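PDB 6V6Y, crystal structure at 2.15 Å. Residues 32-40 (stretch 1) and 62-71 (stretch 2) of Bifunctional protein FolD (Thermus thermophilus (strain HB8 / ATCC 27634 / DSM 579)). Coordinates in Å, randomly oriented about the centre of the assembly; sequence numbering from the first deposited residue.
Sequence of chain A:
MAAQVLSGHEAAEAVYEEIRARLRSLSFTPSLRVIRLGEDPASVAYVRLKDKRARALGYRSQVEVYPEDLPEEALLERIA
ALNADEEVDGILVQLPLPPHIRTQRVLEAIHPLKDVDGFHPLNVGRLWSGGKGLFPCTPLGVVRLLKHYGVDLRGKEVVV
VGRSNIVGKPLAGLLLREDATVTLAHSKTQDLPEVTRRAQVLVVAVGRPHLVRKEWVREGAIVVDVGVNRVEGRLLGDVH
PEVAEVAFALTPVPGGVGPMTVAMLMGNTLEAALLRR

Stretch 1, residues 32-40: LRVIRLGED
Stretch 2 (62-71) QVEVYPEDLP

Two neighbouring parallel β-strands, 32-37 and 62-66, form this contact, joined by a backbone hydrogen-bond ladder and reinforced by side-chain packing on both faces and by a salt bridge between the strands on one of them. The strands run in the same direction, their axes 20° apart and 4.7 Å at closest approach. Register pairs Arg 33 with Gln 62, Val 34 with Val 63, and so on to Leu 37 with Tyr 66; paired CA atoms lie 4.7 Å (Val 34 CA to Val 63 CA) to 5.1 Å (Arg 33 CA to Gln 62 CA) apart. Phi lies between -143° and -96° and psi between 107° and 162° throughout both strands.

In parallel pairing, one residue's N and O reach two different partners. Thus Gln 62 N donates to Leu 32 O (3.0 Å), Val 34 N to Gln 62 O (3.0 Å), Glu 64 N to Val 34 O (2.7 Å), Arg 36 N to Glu 64 O (3.0 Å) and Tyr 66 N to Arg 36 O (2.9 Å). The ladder ends with Gly 38 N donating to Tyr 66 O at 3.1 Å. There phi/psi is 78/-168, a positive phi that favours glycine; moreover, an ideal CB would lie only 3.4 Å from Glu 68 CB.

One face carries Arg 33, Ile 35, Leu 37, Gln 62, Glu 64 and Tyr 66. Arg 33 (chi1 m, chi2 m, chi3 t) curls across so that NH1 meets Glu 64 OE1 at 3.0 Å, a hydrogen-bonded salt bridge at the guanidinium edge, while Gln 62 CG covers one guanidinium face. Glu 64 (m, t) also accepts from its own strand: Tyr 66 OH donates to Glu 64 OE2 at 2.6 Å. The Tyr 66 ring (chi1 m, chi2 90°) offers CD1 to Ile 35 CG2 at 4.1 Å, with Ile 35 in m, t. Branched Leu 37 (m, p) extends the apolar packing past the strand end: its CD2 lies 3.7 Å from Leu 70 CB. Leu 70 (t, p) points toward the first stretch from the end of a type I turn, Pro 67 to Leu 70.

On the other face, Val 34 and Val 63, both t, bring CB and CG2 respectively to 4.4 Å; compact β-branched residues suit extended strands. Arg 36 (t, t, p) lays one guanidinium face against Val 65, with NH2 3.3 Å from Val 65 CG2. Its NH1 donates to Gly 38 O at 2.9 Å and, weakly, to Glu 39 OE2 at 2.9 Å within a salt bridge, tying the loop back to the strand.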

ATOM      1  N   LEU A  32       1.926  -7.967  26.686  1.00 44.11           N
ATOM      2  CA  LEU A  32       0.887  -7.876  25.666  1.00 47.22           C
ATOM      3  C   LEU A  32      -0.474  -7.683  26.326  1.00 46.75           C
ATOM      4  O   LEU A  32      -0.825  -8.412  27.260  1.00 47.03           O
ATOM      5  CB  LEU A  32       0.882  -9.140  24.790  1.00 45.57           C
ATOM      6  CG  LEU A  32      -0.262  -9.365  23.790  1.00 43.35           C
ATOM      7  CD1 LEU A  32      -0.195  -8.389  22.605  1.00 43.08           C
ATOM      8  CD2 LEU A  32      -0.247 -10.817  23.298  1.00 40.84           C
ATOM      9  N   ARG A  33      -1.236  -6.702  25.849  1.00 42.64           N
ATOM     10  CA  ARG A  33      -2.620  -6.527  26.263  1.00 42.04           C
ATOM     11  C   ARG A  33      -3.538  -6.812  25.087  1.00 45.10           C
ATOM     12  O   ARG A  33      -3.399  -6.200  24.026  1.00 45.94           O
ATOM     13  CB  ARG A  33      -2.889  -5.111  26.762  1.00 41.96           C
ATOM     14  CG  ARG A  33      -2.336  -4.815  28.093  1.00 45.12           C
ATOM     15  CD  ARG A  33      -2.847  -5.755  29.165  1.00 47.38           C
ATOM     16  NE  ARG A  33      -1.934  -5.662  30.289  1.00 49.39           N
ATOM     17  CZ  ARG A  33      -2.045  -4.747  31.245  1.00 53.23           C
ATOM     18  NH1 ARG A  33      -3.060  -3.884  31.209  1.00 48.09           N
ATOM     19  NH2 ARG A  33      -1.158  -4.706  32.237  1.00 53.47           N
ATOM     20  N   VAL A  34      -4.495  -7.703  25.293  1.00 42.06           N
ATOM     21  CA  VAL A  34      -5.477  -8.045  24.284  1.00 46.00           C
ATOM     22  C   VAL A  34      -6.843  -7.636  24.805  1.00 47.21           C
ATOM     23  O   VAL A  34      -7.254  -8.069  25.890  1.00 45.96           O
ATOM     24  CB  VAL A  34      -5.436  -9.539  23.944  1.00 47.01           C
ATOM     25  CG1 VAL A  34      -6.481  -9.853  22.887  1.00 46.47           C
ATOM     26  CG2 VAL A  34      -4.041  -9.906  23.470  1.00 44.20           C
ATOM     27  N   ILE A  35      -7.542  -6.808  24.030  1.00 45.13           N
ATOM     28  CA  ILE A  35      -8.860  -6.289  24.376  1.00 47.41           C
ATOM     29  C   ILE A  35      -9.903  -7.020  23.545  1.00 49.85           C
ATOM     30  O   ILE A  35      -9.761  -7.127  22.320  1.00 49.42           O
ATOM     31  CB  ILE A  35      -8.948  -4.773  24.123  1.00 49.27           C
ATOM     32  CG1 ILE A  35      -7.992  -4.006  25.039  1.00 47.09           C
ATOM     33  CG2 ILE A  35     -10.376  -4.292  24.295  1.00 46.91           C
ATOM     34  CD1 ILE A  35      -7.891  -2.516  24.695  1.00 42.11           C
ATOM     35  N   ARG A  36     -10.959  -7.500  24.202  1.00 47.34           N
ATOM     36  CA  ARG A  36     -12.087  -8.117  23.515  1.00 46.60           C
ATOM     37  C   ARG A  36     -13.383  -7.545  24.072  1.00 51.43           C
ATOM     38  O   ARG A  36     -13.548  -7.442  25.295  1.00 49.54           O
ATOM     39  CB  ARG A  36     -12.077  -9.647  23.659  1.00 46.80           C
ATOM     40  CG  ARG A  36     -13.454 -10.271  23.486  1.00 48.91           C
ATOM     41  CD  ARG A  36     -13.415 -11.787  23.291  1.00 48.00           C
ATOM     42  NE  ARG A  36     -12.893 -12.515  24.451  1.00 52.69           N
ATOM     43  CZ  ARG A  36     -13.618 -12.953  25.486  1.00 52.30           C
ATOM     44  NH1 ARG A  36     -14.924 -12.733  25.555  1.00 48.69           N
ATOM     45  NH2 ARG A  36     -13.028 -13.623  26.467  1.00 55.99           N
ATOM     46  N   LEU A  37     -14.289  -7.153  23.179  1.00 48.47           N
ATOM     47  CA  LEU A  37     -15.640  -6.749  23.544  1.00 51.15           C
ATOM     48  C   LEU A  37     -16.595  -7.885  23.199  1.00 53.76           C
ATOM     49  O   LEU A  37     -16.507  -8.458  22.111  1.00 53.92           O
ATOM     50  CB  LEU A  37     -16.045  -5.459  22.821  1.00 51.56           C
ATOM     51  CG  LEU A  37     -15.698  -4.161  23.568  1.00 52.36           C
ATOM     52  CD1 LEU A  37     -14.183  -3.930  23.613  1.00 50.57           C
ATOM     53  CD2 LEU A  37     -16.406  -2.941  22.985  1.00 53.19           C
ATOM     54  N   GLY A  38     -17.481  -8.236  24.137  1.00 53.07           N
ATOM     55  CA  GLY A  38     -18.494  -9.242  23.854  1.00 51.02           C
ATOM     56  C   GLY A  38     -17.954 -10.657  23.908  1.00 54.27           C
ATOM     57  O   GLY A  38     -16.829 -10.910  24.345  1.00 51.37           O
ATOM     58  N   GLU A  39     -18.767 -11.594  23.412  1.00 55.88           N
ATOM     59  CA  GLU A  39     -18.516 -13.019  23.593  1.00 57.15           C
ATOM     60  C   GLU A  39     -18.626 -13.798  22.277  1.00 60.33           C
ATOM     61  O   GLU A  39     -19.085 -14.945  22.257  1.00 56.26           O
ATOM     62  CB  GLU A  39     -19.469 -13.601  24.641  1.00 55.51           C
ATOM     63  CG  GLU A  39     -19.297 -13.025  26.064  1.00 55.56           C
ATOM     64  CD  GLU A  39     -17.919 -13.321  26.672  1.00 59.44           C
ATOM     65  OE1 GLU A  39     -17.459 -14.482  26.597  1.00 64.61           O
ATOM     66  OE2 GLU A  39     -17.291 -12.392  27.228  1.00 59.87           O
ATOM     67  N   ASP A  40     -18.189 -13.214  21.162  1.00 60.22           N
ATOM     68  CA  ASP A  40     -18.230 -13.944  19.896  1.00 64.30           C
ATOM     69  C   ASP A  40     -17.366 -15.201  20.001  1.00 61.37           C
ATOM     70  O   ASP A  40     -16.177 -15.107  20.347  1.00 58.59           O
ATOM     71  CB  ASP A  40     -17.758 -13.071  18.727  1.00 60.73           C
ATOM     72  CG  ASP A  40     -17.541 -13.880  17.437  1.00 63.22           C
ATOM     73  OD1 ASP A  40     -18.413 -14.706  17.094  1.00 63.20           O
ATOM     74  OD2 ASP A  40     -16.494 -13.695  16.772  1.00 60.86           O
ATOM     75  N   GLN A  62      -2.227 -10.409  29.064  1.00 42.61           N
ATOM     76  CA  GLN A  62      -3.425 -10.148  29.828  1.00 44.03           C
ATOM     77  C   GLN A  62      -4.548  -9.856  28.845  1.00 46.76           C
ATOM     78  O   GLN A  62      -4.385  -9.026  27.947  1.00 47.00           O
ATOM     79  CB  GLN A  62      -3.139  -8.979  30.791  1.00 48.51           C
ATOM     80  CG  GLN A  62      -3.887  -8.979  32.099  1.00 51.86           C
ATOM     81  CD  GLN A  62      -3.963 -10.350  32.758  1.00 52.24           C
ATOM     82  OE1 GLN A  62      -5.055 -10.907  32.861  1.00 55.91           O
ATOM     83  NE2 GLN A  62      -2.836 -10.869  33.268  1.00 42.82           N
ATOM     84  N   VAL A  63      -5.673 -10.554  28.991  1.00 47.99           N
ATOM     85  CA  VAL A  63      -6.863 -10.308  28.175  1.00 47.46           C
ATOM     86  C   VAL A  63      -7.813  -9.434  28.984  1.00 46.74           C
ATOM     87  O   VAL A  63      -8.169  -9.777  30.119  1.00 50.86           O
ATOM     88  CB  VAL A  63      -7.547 -11.622  27.760  1.00 46.22           C
ATOM     89  CG1 VAL A  63      -8.797 -11.334  26.919  1.00 46.63           C
ATOM     90  CG2 VAL A  63      -6.582 -12.515  26.993  1.00 47.41           C
ATOM     91  N   GLU A  64      -8.215  -8.297  28.424  1.00 46.53           N
ATOM     92  CA  GLU A  64      -9.202  -7.427  29.059  1.00 46.62           C
ATOM     93  C   GLU A  64     -10.512  -7.604  28.312  1.00 47.16           C
ATOM     94  O   GLU A  64     -10.645  -7.160  27.169  1.00 46.76           O
ATOM     95  CB  GLU A  64      -8.770  -5.964  29.056  1.00 41.61           C
ATOM     96  CG  GLU A  64      -7.362  -5.747  29.506  1.00 42.94           C
ATOM     97  CD  GLU A  64      -7.051  -4.289  29.765  1.00 45.37           C
ATOM     98  OE1 GLU A  64      -5.939  -4.013  30.276  1.00 47.69           O
ATOM     99  OE2 GLU A  64      -7.909  -3.419  29.457  1.00 48.99           O
ATOM    100  N   VAL A  65     -11.460  -8.283  28.944  1.00 49.73           N
ATOM    101  CA  VAL A  65     -12.774  -8.527  28.370  1.00 45.66           C
ATOM    102  C   VAL A  65     -13.722  -7.467  28.897  1.00 50.16           C
ATOM    103  O   VAL A  65     -13.793  -7.235  30.112  1.00 49.47           O
ATOM    104  CB  VAL A  65     -13.288  -9.931  28.716  1.00 46.89           C
ATOM    105  CG1 VAL A  65     -14.626 -10.156  28.051  1.00 50.18           C
ATOM    106  CG2 VAL A  65     -12.286 -10.974  28.282  1.00 46.55           C
ATOM    107  N   TYR A  66     -14.438  -6.818  27.990  1.00 47.43           N
ATOM    108  CA  TYR A  66     -15.463  -5.858  28.342  1.00 45.74           C
ATOM    109  C   TYR A  66     -16.813  -6.330  27.814  1.00 49.50           C
ATOM    110  O   TYR A  66     -16.879  -7.223  26.959  1.00 49.15           O
ATOM    111  CB  TYR A  66     -15.105  -4.474  27.785  1.00 45.55           C
ATOM    112  CG  TYR A  66     -13.832  -3.938  28.387  1.00 48.40           C
ATOM    113  CD1 TYR A  66     -12.603  -4.210  27.795  1.00 45.42           C
ATOM    114  CD2 TYR A  66     -13.853  -3.190  29.577  1.00 47.30           C
ATOM    115  CE1 TYR A  66     -11.425  -3.744  28.345  1.00 47.96           C
ATOM    116  CE2 TYR A  66     -12.669  -2.712  30.145  1.00 44.46           C
ATOM    117  CZ  TYR A  66     -11.459  -2.997  29.518  1.00 48.48           C
ATOM    118  OH  TYR A  66     -10.271  -2.548  30.045  1.00 43.89           O
ATOM    119  N   PRO A  67     -17.913  -5.785  28.333  1.00 49.24           N
ATOM    120  CA  PRO A  67     -19.224  -6.108  27.757  1.00 53.30           C
ATOM    121  C   PRO A  67     -19.318  -5.671  26.301  1.00 55.24           C
ATOM    122  O   PRO A  67     -18.595  -4.793  25.826  1.00 52.92           O
ATOM    123  CB  PRO A  67     -20.208  -5.331  28.640  1.00 52.35           C
ATOM    124  CG  PRO A  67     -19.376  -4.318  29.354  1.00 55.50           C
ATOM    125  CD  PRO A  67     -18.035  -4.944  29.532  1.00 52.70           C
ATOM    126  N   GLU A  68     -20.230  -6.319  25.586  1.00 57.21           N
ATOM    127  CA  GLU A  68     -20.459  -5.968  24.190  1.00 55.20           C
ATOM    128  C   GLU A  68     -20.881  -4.508  24.036  1.00 57.86           C
ATOM    129  O   GLU A  68     -20.472  -3.834  23.083  1.00 59.94           O
ATOM    130  CB  GLU A  68     -21.509  -6.905  23.607  1.00 57.70           C
ATOM    131  CG  GLU A  68     -22.220  -6.363  22.400  1.00 67.41           C
ATOM    132  CD  GLU A  68     -22.388  -7.408  21.325  1.00 69.47           C
ATOM    133  OE1 GLU A  68     -22.481  -8.608  21.674  1.00 71.87           O
ATOM    134  OE2 GLU A  68     -22.426  -7.025  20.132  1.00 73.77           O
ATOM    135  N   ASP A  69     -21.683  -3.993  24.970  1.00 56.11           N
ATOM    136  CA  ASP A  69     -22.225  -2.642  24.869  1.00 55.36           C
ATOM    137  C   ASP A  69     -21.306  -1.585  25.461  1.00 56.54           C
ATOM    138  O   ASP A  69     -21.774  -0.491  25.803  1.00 55.98           O
ATOM    139  CB  ASP A  69     -23.617  -2.567  25.519  1.00 57.24           C
ATOM    140  CG  ASP A  69     -23.585  -2.712  27.050  1.00 65.44           C
ATOM    141  OD1 ASP A  69     -22.499  -2.919  27.639  1.00 65.23           O
ATOM    142  OD2 ASP A  69     -24.668  -2.621  27.673  1.00 65.19           O
ATOM    143  N   LEU A  70     -20.021  -1.880  25.606  1.00 55.01           N
ATOM    144  CA  LEU A  70     -19.094  -0.852  26.039  1.00 54.01           C
ATOM    145  C   LEU A  70     -19.149   0.323  25.061  1.00 57.68           C
ATOM    146  O   LEU A  70     -19.116   0.109  23.843  1.00 60.59           O
ATOM    147  CB  LEU A  70     -17.676  -1.408  26.131  1.00 48.96           C
ATOM    148  CG  LEU A  70     -16.634  -0.430  26.681  1.00 48.88           C
ATOM    149  CD1 LEU A  70     -16.690  -0.377  28.200  1.00 50.01           C
ATOM    150  CD2 LEU A  70     -15.237  -0.799  26.216  1.00 48.41           C
ATOM    151  N   PRO A  71     -19.273   1.560  25.542  1.00 61.19           N
ATOM    152  CA  PRO A  71     -19.246   2.712  24.627  1.00 58.34           C
ATOM    153  C   PRO A  71     -17.867   2.913  24.018  1.00 60.42           C
ATOM    154  O   PRO A  71     -16.837   2.647  24.649  1.00 58.32           O
ATOM    155  CB  PRO A  71     -19.620   3.894  25.529  1.00 57.85           C
ATOM    156  CG  PRO A  71     -19.244   3.446  26.909  1.00 59.85           C
ATOM    157  CD  PRO A  71     -19.465   1.963  26.947  1.00 54.85           C
TER